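Guanylate kinase (PDB 3TR0) catalyses the ATP-dependent phosphorylation of GMP to GDP, releasing ADP, and probably serves the recycling of GMP. Local coordinates at residues A7-I12 / E114-A119; I38-R43 / G84-W89. All coordinates share one frame; numbering follows the deposited sequence.

Interaction 1 (7-12 with 114-119) and interaction 2 (38-43 with 84-89) lie about 16 Å apart between centres and about 6 Å between nearest atoms, without touching. Along the chain the order is 7-12, 38-43, 84-89, 114-119, so the pair of interaction 2 falls wholly within the sequence span bracketed by interaction 1. The first belongs to the five-stranded parallel sheet of the P-loop core, the second to the four-stranded mixed sheet that supplies part of the GMP pocket. Helix 87-95 connects them: it starts in segment 84-89, and its Val90 and Leu94 pack against Leu9. The mixed sheet is thereby tied to the core of the kinase.

Interaction 1: A7-I12 / E114-A119; sequences ANLFII and ELFPPA
Leu9 and Ala119 have the nearest CA atoms, 4.9 Å apart, where strand 9-13 begins and the chain turns after helix 106-115. Phe116 is the first residue beyond the helix to leave helical angles. It opens a type I beta turn to Ala119, closed by a bond from Ala119 N to Phe116 O, and Ala119 CA then makes a CA-H...O contact of 3.5 Å with Leu9 O. One side-chain hydrogen bond joins the segments: Asn8 ND2 donates to Pro118 O at 2.9 Å, with an angle of 163° at the hydrogen. The acceptor lies in the Asn8 amide plane, whereas the donor stands above the carbonyl plane of Pro118. OD1 of the same amide accepts from Leu9 N, so Asn8 grips its own strand with one end and the turn with the other; ND2 also bonds Glu187 OE2. Phe116 CG is anti to the backbone N (chi1 -161°), beside the carbonyl carbon. The ring's edge atom CE2 comes within 3.3 Å of Asn8 OD1, near the ring plane, the amide and ring planes being 54° apart. Leu9 meets the ring obliquely, with Leu9 CG 3.7 Å from Phe116 CD2 and Leu9 CD1 near Phe116 CD2 and CG, while Pro118 CD lies over one face toward the rim. Deeper in, Ala119 CB packs on Leu9 CB (4.1 Å) and more loosely on Ile11 CD1. The turn leads helix 106-115 into strand 120-125, which pairs parallel with 9-13 through backbone bonds of Leu9 and Ile11 to Leu120, as in the alpha/beta core of P-loop kinases.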
loop_
_atom_site.group_PDB
_atom_site.type_symbol
_atom_site.label_atom_id
_atom_site.label_comp_id
_atom_site.label_asym_id
_atom_site.label_seq_id
_atom_site.Cartn_x
_atom_site.Cartn_y
_atom_site.Cartn_z
ATOM N N ALA A 7 -6.727 -9.364 10.226
ATOM C CA ALA A 7 -7.639 -8.337 9.749
ATOM C C ALA A 7 -7.291 -6.973 10.320
ATOM O O ALA A 7 -6.725 -6.867 11.404
ATOM C CB ALA A 7 -9.076 -8.714 10.101
ATOM N N ASN A 8 -7.649 -5.928 9.585
ATOM C CA ASN A 8 -7.295 -4.576 9.974
ATOM C C ASN A 8 -8.513 -3.672 9.872
ATOM O O ASN A 8 -9.533 -4.051 9.290
ATOM C CB ASN A 8 -6.171 -4.058 9.066
ATOM C CG ASN A 8 -5.367 -2.935 9.701
ATOM O OD1 ASN A 8 -5.722 -2.414 10.753
ATOM N ND2 ASN A 8 -4.270 -2.563 9.056
ATOM N N LEU A 9 -8.405 -2.483 10.453
ATOM C CA LEU A 9 -9.421 -1.454 10.295
ATOM C C LEU A 9 -8.976 -0.458 9.229
ATOM O O LEU A 9 -7.830 -0.028 9.215
ATOM C CB LEU A 9 -9.641 -0.722 11.616
ATOM C CG LEU A 9 -10.024 -1.588 12.820
ATOM C CD1 LEU A 9 -10.182 -0.718 14.057
ATOM C CD2 LEU A 9 -11.305 -2.357 12.535
ATOM N N PHE A 10 -9.893 -0.098 8.340
ATOM C CA PHE A 10 -9.609 0.880 7.308
ATOM C C PHE A 10 -10.543 2.058 7.477
ATOM O O PHE A 10 -11.739 1.950 7.213
ATOM C CB PHE A 10 -9.769 0.259 5.920
ATOM C CG PHE A 10 -8.736 -0.786 5.610
ATOM C CD1 PHE A 10 -7.526 -0.433 5.042
ATOM C CD2 PHE A 10 -8.966 -2.119 5.912
ATOM C CE1 PHE A 10 -6.572 -1.391 4.761
ATOM C CE2 PHE A 10 -8.015 -3.078 5.633
ATOM C CZ PHE A 10 -6.813 -2.713 5.062
ATOM N N ILE A 11 -9.988 3.176 7.939
ATOM C CA ILE A 11 -10.771 4.372 8.223
ATOM C C ILE A 11 -10.912 5.178 6.944
ATOM O O ILE A 11 -9.923 5.455 6.275
ATOM C CB ILE A 11 -10.078 5.243 9.289
ATOM C CG1 ILE A 11 -9.882 4.451 10.585
ATOM C CG2 ILE A 11 -10.881 6.510 9.558
ATOM C CD1 ILE A 11 -8.821 5.028 11.498
ATOM N N ILE A 12 -12.145 5.544 6.606
ATOM C CA ILE A 12 -12.400 6.385 5.446
ATOM C C ILE A 12 -13.064 7.674 5.904
ATOM O O ILE A 12 -14.156 7.640 6.475
ATOM C CB ILE A 12 -13.354 5.708 4.458
ATOM C CG1 ILE A 12 -12.969 4.244 4.250
ATOM C CG2 ILE A 12 -13.358 6.456 3.140
ATOM C CD1 ILE A 12 -11.650 4.064 3.546
ATOM N N GLU A 114 -5.524 5.566 18.082
ATOM C CA GLU A 114 -5.039 5.310 19.433
ATOM C C GLU A 114 -5.340 3.875 19.846
ATOM O O GLU A 114 -4.481 3.168 20.373
ATOM C CB GLU A 114 -5.696 6.272 20.425
ATOM C CG GLU A 114 -5.245 7.717 20.300
ATOM C CD GLU A 114 -4.134 8.063 21.271
ATOM O OE1 GLU A 114 -4.078 7.444 22.355
ATOM O OE2 GLU A 114 -3.315 8.951 20.953
ATOM N N LEU A 115 -6.571 3.450 19.586
ATOM C CA LEU A 115 -7.086 2.179 20.076
ATOM C C LEU A 115 -6.612 0.968 19.267
ATOM O O LEU A 115 -6.528 -0.143 19.792
ATOM C CB LEU A 115 -8.616 2.241 20.112
ATOM C CG LEU A 115 -9.425 1.031 20.567
ATOM C CD1 LEU A 115 -10.733 1.489 21.193
ATOM C CD2 LEU A 115 -9.682 0.087 19.401
ATOM N N PHE A 116 -6.303 1.186 17.993
ATOM C CA PHE A 116 -5.911 0.094 17.106
ATOM C C PHE A 116 -4.828 0.574 16.143
ATOM O O PHE A 116 -5.113 0.937 15.003
ATOM C CB PHE A 116 -7.131 -0.433 16.341
ATOM C CG PHE A 116 -6.942 -1.806 15.761
ATOM C CD1 PHE A 116 -7.042 -2.931 16.565
ATOM C CD2 PHE A 116 -6.678 -1.974 14.414
ATOM C CE1 PHE A 116 -6.868 -4.199 16.033
ATOM C CE2 PHE A 116 -6.505 -3.240 13.876
ATOM C CZ PHE A 116 -6.602 -4.353 14.688
ATOM N N PRO A 117 -3.571 0.574 16.612
ATOM C CA PRO A 117 -2.416 1.140 15.903
ATOM C C PRO A 117 -2.232 0.700 14.442
ATOM O O PRO A 117 -1.859 1.538 13.625
ATOM C CB PRO A 117 -1.215 0.704 16.762
ATOM C CG PRO A 117 -1.751 -0.302 17.741
ATOM C CD PRO A 117 -3.197 0.020 17.922
ATOM N N PRO A 118 -2.477 -0.582 14.116
ATOM C CA PRO A 118 -2.252 -1.001 12.726
ATOM C C PRO A 118 -3.217 -0.350 11.739
ATOM O O PRO A 118 -2.990 -0.440 10.533
ATOM C CB PRO A 118 -2.507 -2.514 12.770
ATOM C CG PRO A 118 -2.337 -2.892 14.199
ATOM C CD PRO A 118 -2.853 -1.720 14.970
ATOM N N ALA A 119 -4.277 0.282 12.241
ATOM C CA ALA A 119 -5.290 0.885 11.374
ATOM C C ALA A 119 -4.717 1.830 10.309
ATOM O O ALA A 119 -3.824 2.639 10.583
ATOM C CB ALA A 119 -6.337 1.608 12.212
#

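Interaction 2: I38-R43 / G84-W89; sequences ISHTTR and GTEKDW. With 5GP (guanosine-5'-monophosphate), chain D.
His40 and Gly84 form an antiparallel hydrogen-bonded pair, CA atoms 5.3 Å apart, in which each residue's N-H and C=O are both used. His40 N donates to Gly84 O at 3.0 Å, and Gly84 N returns a bond to His40 O at 2.9 Å, with hydrogen angles of 153° and 152°. Beyond this pair, one water extends the link: it donates to Ile38 O, accepts from Glu86 N at 2.8 Å, and pairs with His40 ND1, with a further weak bond to Gly84 O. The His40 ring lies alongside the Glu86 side chain, CE1 3.9 Å from Glu86 CB. The Glu86 carboxylate turns instead to its own helix start, OE1 accepting from Trp89 N and OE2 from Asp88 N, an N-cap. Ser39 OG donates to O6 of the guanine at 2.6 Å and accepts from a second water. That water also pairs with Thr85 OG1, which has a direct bond to Glu74 as well. At the phosphate, Arg43 presents its guanidinium edge: Arg43 NE donates to O2P at 3.1 Å and Arg43 NH2 to O1P at 2.9 Å, both bonds nearly straight, while NH1 is paired with Asp49 in a salt bridge. Thr41 OG1 accepts from Arg43 N, an ST turn that ends on this phosphate-binding arginine. Strand 40-41 runs between 81-86, antiparallel to it, and 56-57, parallel to it and joined by backbone bonds of Ser39 and Thr41 with Phe56; His40 stacks on Phe56 and touches Met66 of helix 60-69, while strand 81-86 passes at Glu86 into helix 87-95.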
loop_
_atom_site.group_PDB
_atom_site.type_symbol
_atom_site.label_atom_id
_atom_site.label_comp_id
_atom_site.label_asym_id
_atom_site.label_seq_id
_atom_site.Cartn_x
_atom_site.Cartn_y
_atom_site.Cartn_z
ATOM N N ILE A 38 -21.789 -0.483 10.214
ATOM C CA ILE A 38 -22.971 0.373 10.213
ATOM C C ILE A 38 -23.048 1.097 11.548
ATOM O O ILE A 38 -23.181 0.470 12.604
ATOM C CB ILE A 38 -24.262 -0.434 9.988
ATOM C CG1 ILE A 38 -24.210 -1.143 8.632
ATOM C CG2 ILE A 38 -25.477 0.475 10.079
ATOM C CD1 ILE A 38 -23.791 -0.235 7.493
ATOM N N SER A 39 -22.947 2.420 11.494
ATOM C CA SER A 39 -22.887 3.247 12.695
ATOM C C SER A 39 -24.245 3.470 13.345
ATOM O O SER A 39 -25.288 3.340 12.703
ATOM C CB SER A 39 -22.276 4.615 12.364
ATOM O OG SER A 39 -20.943 4.472 11.886
ATOM N N HIS A 40 -24.212 3.812 14.628
ATOM C CA HIS A 40 -25.378 4.338 15.321
ATOM C C HIS A 40 -25.325 5.859 15.239
ATOM O O HIS A 40 -24.244 6.449 15.274
ATOM C CB HIS A 40 -25.380 3.889 16.785
ATOM C CG HIS A 40 -25.752 2.452 16.983
ATOM N ND1 HIS A 40 -24.867 1.415 16.769
ATOM C CD2 HIS A 40 -26.908 1.876 17.394
ATOM C CE1 HIS A 40 -25.464 0.267 17.030
ATOM N NE2 HIS A 40 -26.705 0.519 17.413
ATOM N N THR A 41 -26.486 6.494 15.119
ATOM C CA THR A 41 -26.553 7.947 15.043
ATOM C C THR A 41 -27.864 8.486 15.611
ATOM O O THR A 41 -28.897 7.825 15.552
ATOM C CB THR A 41 -26.405 8.446 13.593
ATOM O OG1 THR A 41 -26.323 9.876 13.584
ATOM C CG2 THR A 41 -27.592 8.009 12.754
ATOM N N THR A 42 -27.805 9.692 16.167
ATOM C CA THR A 42 -28.997 10.375 16.646
ATOM C C THR A 42 -29.506 11.315 15.564
ATOM O O THR A 42 -30.567 11.922 15.703
ATOM C CB THR A 42 -28.716 11.192 17.915
ATOM O OG1 THR A 42 -27.728 12.188 17.631
ATOM C CG2 THR A 42 -28.216 10.291 19.033
ATOM N N ARG A 43 -28.736 11.438 14.487
ATOM C CA ARG A 43 -29.142 12.260 13.358
ATOM C C ARG A 43 -30.487 11.752 12.850
ATOM O O ARG A 43 -30.657 10.558 12.619
ATOM C CB ARG A 43 -28.078 12.213 12.254
ATOM C CG ARG A 43 -28.246 13.279 11.179
ATOM C CD ARG A 43 -28.991 12.733 9.979
ATOM N NE ARG A 43 -28.119 11.942 9.120
ATOM C CZ ARG A 43 -28.544 10.988 8.300
ATOM N NH1 ARG A 43 -29.834 10.692 8.241
ATOM N NH2 ARG A 43 -27.677 10.328 7.546
ATOM N N GLY A 84 -21.543 6.938 16.323
ATOM C CA GLY A 84 -20.590 6.045 16.952
ATOM C C GLY A 84 -20.472 4.688 16.292
ATOM O O GLY A 84 -21.383 4.243 15.595
ATOM N N THR A 85 -19.337 4.034 16.520
ATOM C CA THR A 85 -19.087 2.698 16.002
ATOM C C THR A 85 -19.265 1.674 17.114
ATOM O O THR A 85 -18.492 1.648 18.070
ATOM C CB THR A 85 -17.649 2.570 15.449
ATOM O OG1 THR A 85 -17.476 3.470 14.349
ATOM C CG2 THR A 85 -17.381 1.151 14.977
ATOM N N GLU A 86 -20.286 0.834 16.990
ATOM C CA GLU A 86 -20.528 -0.208 17.981
ATOM C C GLU A 86 -19.328 -1.153 18.009
ATOM O O GLU A 86 -18.906 -1.681 16.975
ATOM C CB GLU A 86 -21.832 -0.948 17.678
ATOM C CG GLU A 86 -22.388 -1.765 18.843
ATOM C CD GLU A 86 -21.801 -3.155 18.903
ATOM O OE1 GLU A 86 -21.666 -3.785 17.834
ATOM O OE2 GLU A 86 -21.468 -3.619 20.014
ATOM N N LYS A 87 -18.770 -1.347 19.199
ATOM C CA LYS A 87 -17.494 -2.039 19.350
ATOM C C LYS A 87 -17.550 -3.536 19.051
ATOM O O LYS A 87 -16.665 -4.079 18.392
ATOM C CB LYS A 87 -16.946 -1.833 20.764
ATOM C CG LYS A 87 -15.601 -2.503 20.994
ATOM C CD LYS A 87 -15.261 -2.576 22.469
ATOM C CE LYS A 87 -16.288 -3.401 23.225
ATOM N NZ LYS A 87 -15.967 -3.504 24.677
ATOM N N ASP A 88 -18.580 -4.208 19.552
ATOM C CA ASP A 88 -18.607 -5.664 19.486
ATOM C C ASP A 88 -18.696 -6.194 18.059
ATOM O O ASP A 88 -18.043 -7.183 17.714
ATOM C CB ASP A 88 -19.736 -6.234 20.346
ATOM C CG ASP A 88 -19.508 -7.683 20.704
ATOM O OD1 ASP A 88 -18.524 -7.968 21.420
ATOM O OD2 ASP A 88 -20.300 -8.538 20.266
ATOM N N TRP A 89 -19.496 -5.545 17.223
ATOM C CA TRP A 89 -19.641 -6.005 15.849
ATOM C C TRP A 89 -18.300 -5.977 15.125
ATOM O O TRP A 89 -17.958 -6.905 14.398
ATOM C CB TRP A 89 -20.660 -5.161 15.090
ATOM C CG TRP A 89 -20.822 -5.594 13.669
ATOM C CD1 TRP A 89 -21.726 -6.494 13.185
ATOM C CD2 TRP A 89 -20.046 -5.161 12.546
ATOM N NE1 TRP A 89 -21.567 -6.642 11.829
ATOM C CE2 TRP A 89 -20.543 -5.832 11.411
ATOM C CE3 TRP A 89 -18.984 -4.264 12.389
ATOM C CZ2 TRP A 89 -20.020 -5.632 10.135
ATOM C CZ3 TRP A 89 -18.461 -4.071 11.119
ATOM C CH2 TRP A 89 -18.979 -4.752 10.011
HETATM P P 5GP D . -24.360 12.059 7.703
HETATM O O1P 5GP D . -24.865 10.734 7.187
HETATM O O2P 5GP D . -25.149 12.750 8.783
HETATM O O3P 5GP D . -24.165 12.987 6.526
HETATM O "O5'" 5GP D . -22.847 11.899 8.168
HETATM C "C5'" 5GP D . -22.204 12.913 8.921
HETATM C "C4'" 5GP D . -20.749 12.592 9.135
HETATM O "O4'" 5GP D . -20.585 11.919 10.400
HETATM C "C3'" 5GP D . -20.134 11.628 8.134
HETATM O "O3'" 5GP D . -19.757 12.258 6.922
HETATM C "C2'" 5GP D . -18.958 11.034 8.901
HETATM O "O2'" 5GP D . -17.821 11.877 8.795
HETATM C "C1'" 5GP D . -19.455 11.084 10.350
HETATM N N9 5GP D . -19.828 9.755 10.867
HETATM C C8 5GP D . -20.762 8.900 10.429
HETATM N N7 5GP D . -20.758 7.809 11.236
HETATM C C5 5GP D . -19.807 8.001 12.180
HETATM C C6 5GP D . -19.333 7.263 13.260
HETATM O O6 5GP D . -19.809 6.134 13.531
HETATM N N1 5GP D . -18.352 7.772 14.015
HETATM C C2 5GP D . -17.815 8.972 13.754
HETATM N N2 5GP D . -16.822 9.475 14.525
HETATM N N3 5GP D . -18.251 9.707 12.715
HETATM C C4 5GP D . -19.243 9.234 11.933
HETATM O O HOH W 1 -22.489 1.038 15.256
HETATM O O HOH W 2 -18.957 2.721 12.334
#